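Long-range contacts in putative amidohydrolase (Unidentified, PDB 3MKV), which probably acts as a zinc-dependent prolidase of the amidohydrolase superfamily, hydrolysing dipeptides that end in proline: residues 273-279 with 321-327; 254-258 with 302-307. All coordinates share one frame; numbering follows the deposited sequence.

Interaction 1 of 2, residues 273-279 with 321-327; sequences VVPTLVT and MGFGTDL. With ZN (zinc ion), chain I.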
loop_
_atom_site.group_PDB
_atom_site.type_symbol
_atom_site.label_atom_id
_atom_site.label_comp_id
_atom_site.label_asym_id
_atom_site.label_seq_id
_atom_site.Cartn_x
_atom_site.Cartn_y
_atom_site.Cartn_z
ATOM N N VAL A 273 35.208 25.857 -8.365
ATOM C CA VAL A 273 35.557 24.438 -8.318
ATOM C C VAL A 273 36.261 24.074 -7.015
ATOM O O VAL A 273 37.010 24.869 -6.450
ATOM C CB VAL A 273 36.422 23.986 -9.526
ATOM C CG1 VAL A 273 36.657 22.490 -9.455
ATOM C CG2 VAL A 273 35.723 24.336 -10.837
ATOM N N VAL A 274 35.998 22.867 -6.537
ATOM C CA VAL A 274 36.615 22.369 -5.314
ATOM C C VAL A 274 37.279 21.026 -5.589
ATOM O O VAL A 274 36.623 19.976 -5.554
ATOM C CB VAL A 274 35.590 22.179 -4.175
ATOM C CG1 VAL A 274 36.314 21.770 -2.907
ATOM C CG2 VAL A 274 34.774 23.456 -3.956
ATOM N N PRO A 275 38.589 21.062 -5.864
ATOM C CA PRO A 275 39.389 19.871 -6.115
ATOM C C PRO A 275 39.548 19.107 -4.818
ATOM O O PRO A 275 39.605 19.720 -3.753
ATOM C CB PRO A 275 40.753 20.446 -6.550
ATOM C CG PRO A 275 40.490 21.907 -6.874
ATOM C CD PRO A 275 39.385 22.298 -5.949
ATOM N N THR A 276 39.635 17.786 -4.896
ATOM C CA THR A 276 39.786 16.979 -3.689
ATOM C C THR A 276 40.875 15.921 -3.875
ATOM O O THR A 276 40.653 14.728 -3.642
ATOM C CB THR A 276 38.439 16.336 -3.285
ATOM O OG1 THR A 276 37.953 15.504 -4.354
ATOM C CG2 THR A 276 37.400 17.422 -2.988
ATOM N N LEU A 277 42.057 16.385 -4.287
ATOM C CA LEU A 277 43.178 15.519 -4.719
ATOM C C LEU A 277 43.662 14.471 -3.711
ATOM O O LEU A 277 43.981 13.344 -4.076
ATOM C CB LEU A 277 44.376 16.377 -5.165
ATOM C CG LEU A 277 44.086 17.427 -6.236
ATOM C CD1 LEU A 277 45.331 18.210 -6.591
ATOM C CD2 LEU A 277 43.505 16.758 -7.471
ATOM N N VAL A 278 43.738 14.849 -2.446
ATOM C CA VAL A 278 44.290 13.960 -1.430
ATOM C C VAL A 278 43.542 12.626 -1.367
ATOM O O VAL A 278 44.130 11.578 -1.071
ATOM C CB VAL A 278 44.281 14.639 -0.042
ATOM C CG1 VAL A 278 42.849 14.999 0.367
ATOM C CG2 VAL A 278 44.970 13.755 0.994
ATOM N N THR A 279 42.245 12.663 -1.647
ATOM C CA THR A 279 41.429 11.466 -1.549
ATOM C C THR A 279 41.825 10.417 -2.579
ATOM O O THR A 279 41.828 9.223 -2.281
ATOM C CB THR A 279 39.931 11.771 -1.680
ATOM O OG1 THR A 279 39.189 10.572 -1.434
ATOM C CG2 THR A 279 39.606 12.291 -3.070
ATOM N N MET A 321 39.128 28.664 -7.046
ATOM C CA MET A 321 39.253 27.329 -6.460
ATOM C C MET A 321 39.119 27.348 -4.940
ATOM O O MET A 321 39.677 28.212 -4.269
ATOM C CB MET A 321 40.590 26.696 -6.845
ATOM C CG MET A 321 40.622 26.170 -8.264
ATOM S SD MET A 321 42.139 25.298 -8.669
ATOM C CE MET A 321 43.227 26.670 -9.049
ATOM N N GLY A 322 38.369 26.389 -4.402
ATOM C CA GLY A 322 38.207 26.263 -2.960
ATOM C C GLY A 322 39.022 25.091 -2.467
ATOM O O GLY A 322 39.620 24.373 -3.251
ATOM N N PHE A 323 39.045 24.880 -1.161
ATOM C CA PHE A 323 39.838 23.795 -0.592
ATOM C C PHE A 323 38.926 22.640 -0.172
ATOM O O PHE A 323 37.901 22.846 0.486
ATOM C CB PHE A 323 40.647 24.333 0.593
ATOM C CG PHE A 323 41.463 23.297 1.317
ATOM C CD1 PHE A 323 42.831 23.202 1.110
ATOM C CD2 PHE A 323 40.872 22.447 2.242
ATOM C CE1 PHE A 323 43.598 22.258 1.798
ATOM C CE2 PHE A 323 41.631 21.503 2.932
ATOM C CZ PHE A 323 42.996 21.411 2.705
ATOM N N GLY A 324 39.285 21.427 -0.572
ATOM C CA GLY A 324 38.506 20.266 -0.196
ATOM C C GLY A 324 39.344 19.013 -0.125
ATOM O O GLY A 324 40.430 18.951 -0.704
ATOM N N THR A 325 38.828 18.000 0.566
ATOM C CA THR A 325 39.586 16.781 0.797
ATOM C C THR A 325 38.842 15.511 0.367
ATOM O O THR A 325 39.413 14.671 -0.338
ATOM C CB THR A 325 40.072 16.679 2.282
ATOM O OG1 THR A 325 38.948 16.716 3.171
ATOM C CG2 THR A 325 41.031 17.837 2.630
ATOM N N ASP A 326 37.587 15.366 0.804
ATOM C CA ASP A 326 36.733 14.229 0.415
ATOM C C ASP A 326 37.298 12.865 0.820
ATOM O O ASP A 326 37.273 11.919 0.032
ATOM C CB ASP A 326 36.464 14.243 -1.098
ATOM C CG ASP A 326 35.338 13.300 -1.509
ATOM O OD1 ASP A 326 34.476 12.980 -0.662
ATOM O OD2 ASP A 326 35.312 12.877 -2.687
ATOM N N LEU A 327 37.785 12.757 2.050
ATOM C CA LEU A 327 38.403 11.517 2.526
ATOM C C LEU A 327 37.419 10.578 3.243
ATOM O O LEU A 327 36.410 11.025 3.797
ATOM C CB LEU A 327 39.593 11.847 3.438
ATOM C CG LEU A 327 40.815 12.484 2.753
ATOM C CD1 LEU A 327 41.673 13.272 3.724
ATOM C CD2 LEU A 327 41.659 11.439 2.021
HETATM ZN ZN ZN I . 32.355 13.690 -1.504
HETATM O O HOH W 1 41.547 21.160 -2.931
#

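Interaction 2 of 2, residues 254-258 with 302-307; sequences HGNLI and DVHGAG. With ZN (zinc ion), chain J.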
loop_
_atom_site.group_PDB
_atom_site.type_symbol
_atom_site.label_atom_id
_atom_site.label_comp_id
_atom_site.label_asym_id
_atom_site.label_seq_id
_atom_site.Cartn_x
_atom_site.Cartn_y
_atom_site.Cartn_z
ATOM N N HIS A 254 35.488 18.326 -7.352
ATOM C CA HIS A 254 36.498 17.495 -7.989
ATOM C C HIS A 254 36.950 18.147 -9.290
ATOM O O HIS A 254 37.990 18.814 -9.323
ATOM C CB HIS A 254 35.969 16.081 -8.225
ATOM C CG HIS A 254 35.366 15.454 -7.005
ATOM N ND1 HIS A 254 36.046 15.344 -5.809
ATOM C CD2 HIS A 254 34.152 14.891 -6.798
ATOM C CE1 HIS A 254 35.276 14.744 -4.918
ATOM N NE2 HIS A 254 34.121 14.460 -5.493
ATOM N N GLY A 255 36.161 17.978 -10.351
ATOM C CA GLY A 255 36.473 18.597 -11.641
ATOM C C GLY A 255 37.773 18.084 -12.244
ATOM O O GLY A 255 38.439 18.797 -12.991
ATOM N N ASN A 256 38.111 16.833 -11.942
ATOM C CA ASN A 256 39.403 16.261 -12.296
ATOM C C ASN A 256 39.773 16.314 -13.778
ATOM O O ASN A 256 40.902 16.672 -14.130
ATOM C CB ASN A 256 39.490 14.814 -11.817
ATOM C CG ASN A 256 39.648 14.700 -10.314
ATOM O OD1 ASN A 256 38.878 15.282 -9.542
ATOM N ND2 ASN A 256 40.639 13.926 -9.890
ATOM N N LEU A 257 38.834 15.936 -14.639
ATOM C CA LEU A 257 39.108 15.823 -16.070
ATOM C C LEU A 257 38.675 17.070 -16.834
ATOM O O LEU A 257 38.433 17.026 -18.034
ATOM C CB LEU A 257 38.421 14.583 -16.640
ATOM C CG LEU A 257 38.922 13.293 -15.984
ATOM C CD1 LEU A 257 38.093 12.083 -16.397
ATOM C CD2 LEU A 257 40.396 13.080 -16.306
ATOM N N ILE A 258 38.569 18.184 -16.131
ATOM C CA ILE A 258 38.175 19.424 -16.771
ATOM C C ILE A 258 39.208 19.794 -17.829
ATOM O O ILE A 258 40.378 19.418 -17.728
ATOM C CB ILE A 258 38.041 20.565 -15.739
ATOM C CG1 ILE A 258 37.408 21.797 -16.377
ATOM C CG2 ILE A 258 39.394 20.904 -15.118
ATOM C CD1 ILE A 258 36.941 22.818 -15.354
ATOM N N ASP A 302 41.112 6.148 -13.359
ATOM C CA ASP A 302 40.427 6.992 -14.333
ATOM C C ASP A 302 40.710 8.477 -14.109
ATOM O O ASP A 302 40.989 9.212 -15.060
ATOM C CB ASP A 302 38.913 6.745 -14.294
ATOM C CG ASP A 302 38.527 5.333 -14.723
ATOM O OD1 ASP A 302 37.405 4.897 -14.377
ATOM O OD2 ASP A 302 39.332 4.660 -15.404
ATOM N N VAL A 303 40.642 8.909 -12.851
ATOM C CA VAL A 303 40.719 10.330 -12.520
ATOM C C VAL A 303 41.978 10.726 -11.746
ATOM O O VAL A 303 42.389 11.878 -11.768
ATOM C CB VAL A 303 39.471 10.790 -11.710
ATOM C CG1 VAL A 303 38.196 10.411 -12.437
ATOM C CG2 VAL A 303 39.480 10.200 -10.305
ATOM N N HIS A 304 42.579 9.766 -11.060
ATOM C CA HIS A 304 43.666 10.040 -10.126
ATOM C C HIS A 304 44.862 10.801 -10.714
ATOM O O HIS A 304 45.342 11.762 -10.109
ATOM C CB HIS A 304 44.114 8.735 -9.461
ATOM C CG HIS A 304 45.303 8.886 -8.567
ATOM N ND1 HIS A 304 46.093 7.819 -8.192
ATOM C CD2 HIS A 304 45.847 9.982 -7.983
ATOM C CE1 HIS A 304 47.063 8.249 -7.404
ATOM N NE2 HIS A 304 46.939 9.559 -7.266
ATOM N N GLY A 305 45.338 10.377 -11.887
ATOM C CA GLY A 305 46.532 10.972 -12.493
ATOM C C GLY A 305 46.379 12.345 -13.143
ATOM O O GLY A 305 47.371 13.040 -13.376
ATOM N N ALA A 306 45.142 12.740 -13.439
ATOM C CA ALA A 306 44.873 14.007 -14.118
ATOM C C ALA A 306 44.703 15.166 -13.135
ATOM O O ALA A 306 44.801 16.345 -13.509
ATOM C CB ALA A 306 43.634 13.873 -14.983
ATOM N N GLY A 307 44.442 14.820 -11.877
ATOM C CA GLY A 307 44.156 15.808 -10.841
ATOM C C GLY A 307 45.185 16.916 -10.713
ATOM O O GLY A 307 44.843 18.101 -10.746
HETATM ZN ZN ZN J . 32.013 13.443 -4.791
#

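Interaction 1 of 2, residues 273-279 with 321-327
Val273 and Gly322 join the two segments by a backbone hydrogen bond, Gly322 N to Val273 O at 2.9 Å and nearly straight (166°). Met321 CA approaches the same oxygen as a C-H donor. A second hydrogen bond ties the far end: Thr279 OG1 donates to Asp326 O over 2.8 Å, from above the carbonyl plane. OG1 lies anti to the Thr279 backbone N (chi1 -174°), which turns it to that oxygen. Between these two bonds a water bridges Pro275 O and Gly324 N. Two other hydroxyls look outside the pair: Thr276 OG1 is hydrogen-bonded to His254, and Thr325 OG1 to Asp63.

The end of strand 272-274 and the loop 321-327 run side by side in about the same direction, linked by a single bridge. This is consistent with the C-terminal mouth of a TIM barrel, where the metals of this superfamily lie. Asp326 belongs there. Its OD1 binds one zinc at 2.4 Å, a site completed by His65, His67 and the carboxylated Lys193.

Carbon contacts make up the packing. Val278 CG1 touches Leu327 CD1 at 4.0 Å, the two side chains crossing at about a right angle. Val274 CG1 rests on the Gly324 backbone. Thr276 CB meets Asp326 CB at 3.6 Å.

Interaction 2 of 2, residues 254-258 with 302-307
Asn256 makes the polar link to Val303. Its ND2 donates to Val303 O at 3.3 Å, with an N-H...O angle of 163°. The oxygen lies close to the amide plane of Asn256, but the nitrogen sits well above the carbonyl plane of Val303, 63° out of it. The same amide nitrogen also packs on Val303 CB at 3.8 Å, and the two side chains cross at about a right angle. CG of Asn256 is anti to its carbonyl carbon (chi1 -73°), and this turn carries ND2 toward Val303 O, with Gly307 CA nearby.

Leu257 supplies the apolar part. One branch, CD2, meets Ala306 CB at 3.6 Å; the other, CD1, lies more loosely against Val303 CG1, at 4.3 Å.

Both residues occupy the middle of a type I beta turn from Gly255 to Ile258, closed by a bond from Ile258 N to Gly255 O. Just before the turn stands His254, whose NE2 binds a zinc at 2.4 Å together with His234 and the carboxylated Lys193. The turn therefore follows directly on the strand end that bears this zinc ligand, and it packs on the 302-307 connection.

Tyr280 of helix 277-286 packs on both Asn256 and Val303. The turn leads from strand 251-254 into helix 260-269, while 302-307 joins the end of helix 300-304 to helix 307-317.

The centres of interactions 1 and 2 lie about 11 Å apart, and their segments alternate along the chain: 254-258, 273-279, 302-307, then 321-327. Adjacent parallel strands 251-254 and 272-274 connect them, and helix 307-317 runs from the end of interaction 2 back toward interaction 1. They touch directly: Val274 O is 2.7 Å from His254 N, a probable hydrogen bond, and Leu277 CD2 packs on Gly307 CA at 3.6 Å. Interaction 1 is buried near the centre of the chain, whereas interaction 2 is farther out and partly buried. Each carries a ligand of a different zinc, so together they help build the two-metal site at the barrel mouth.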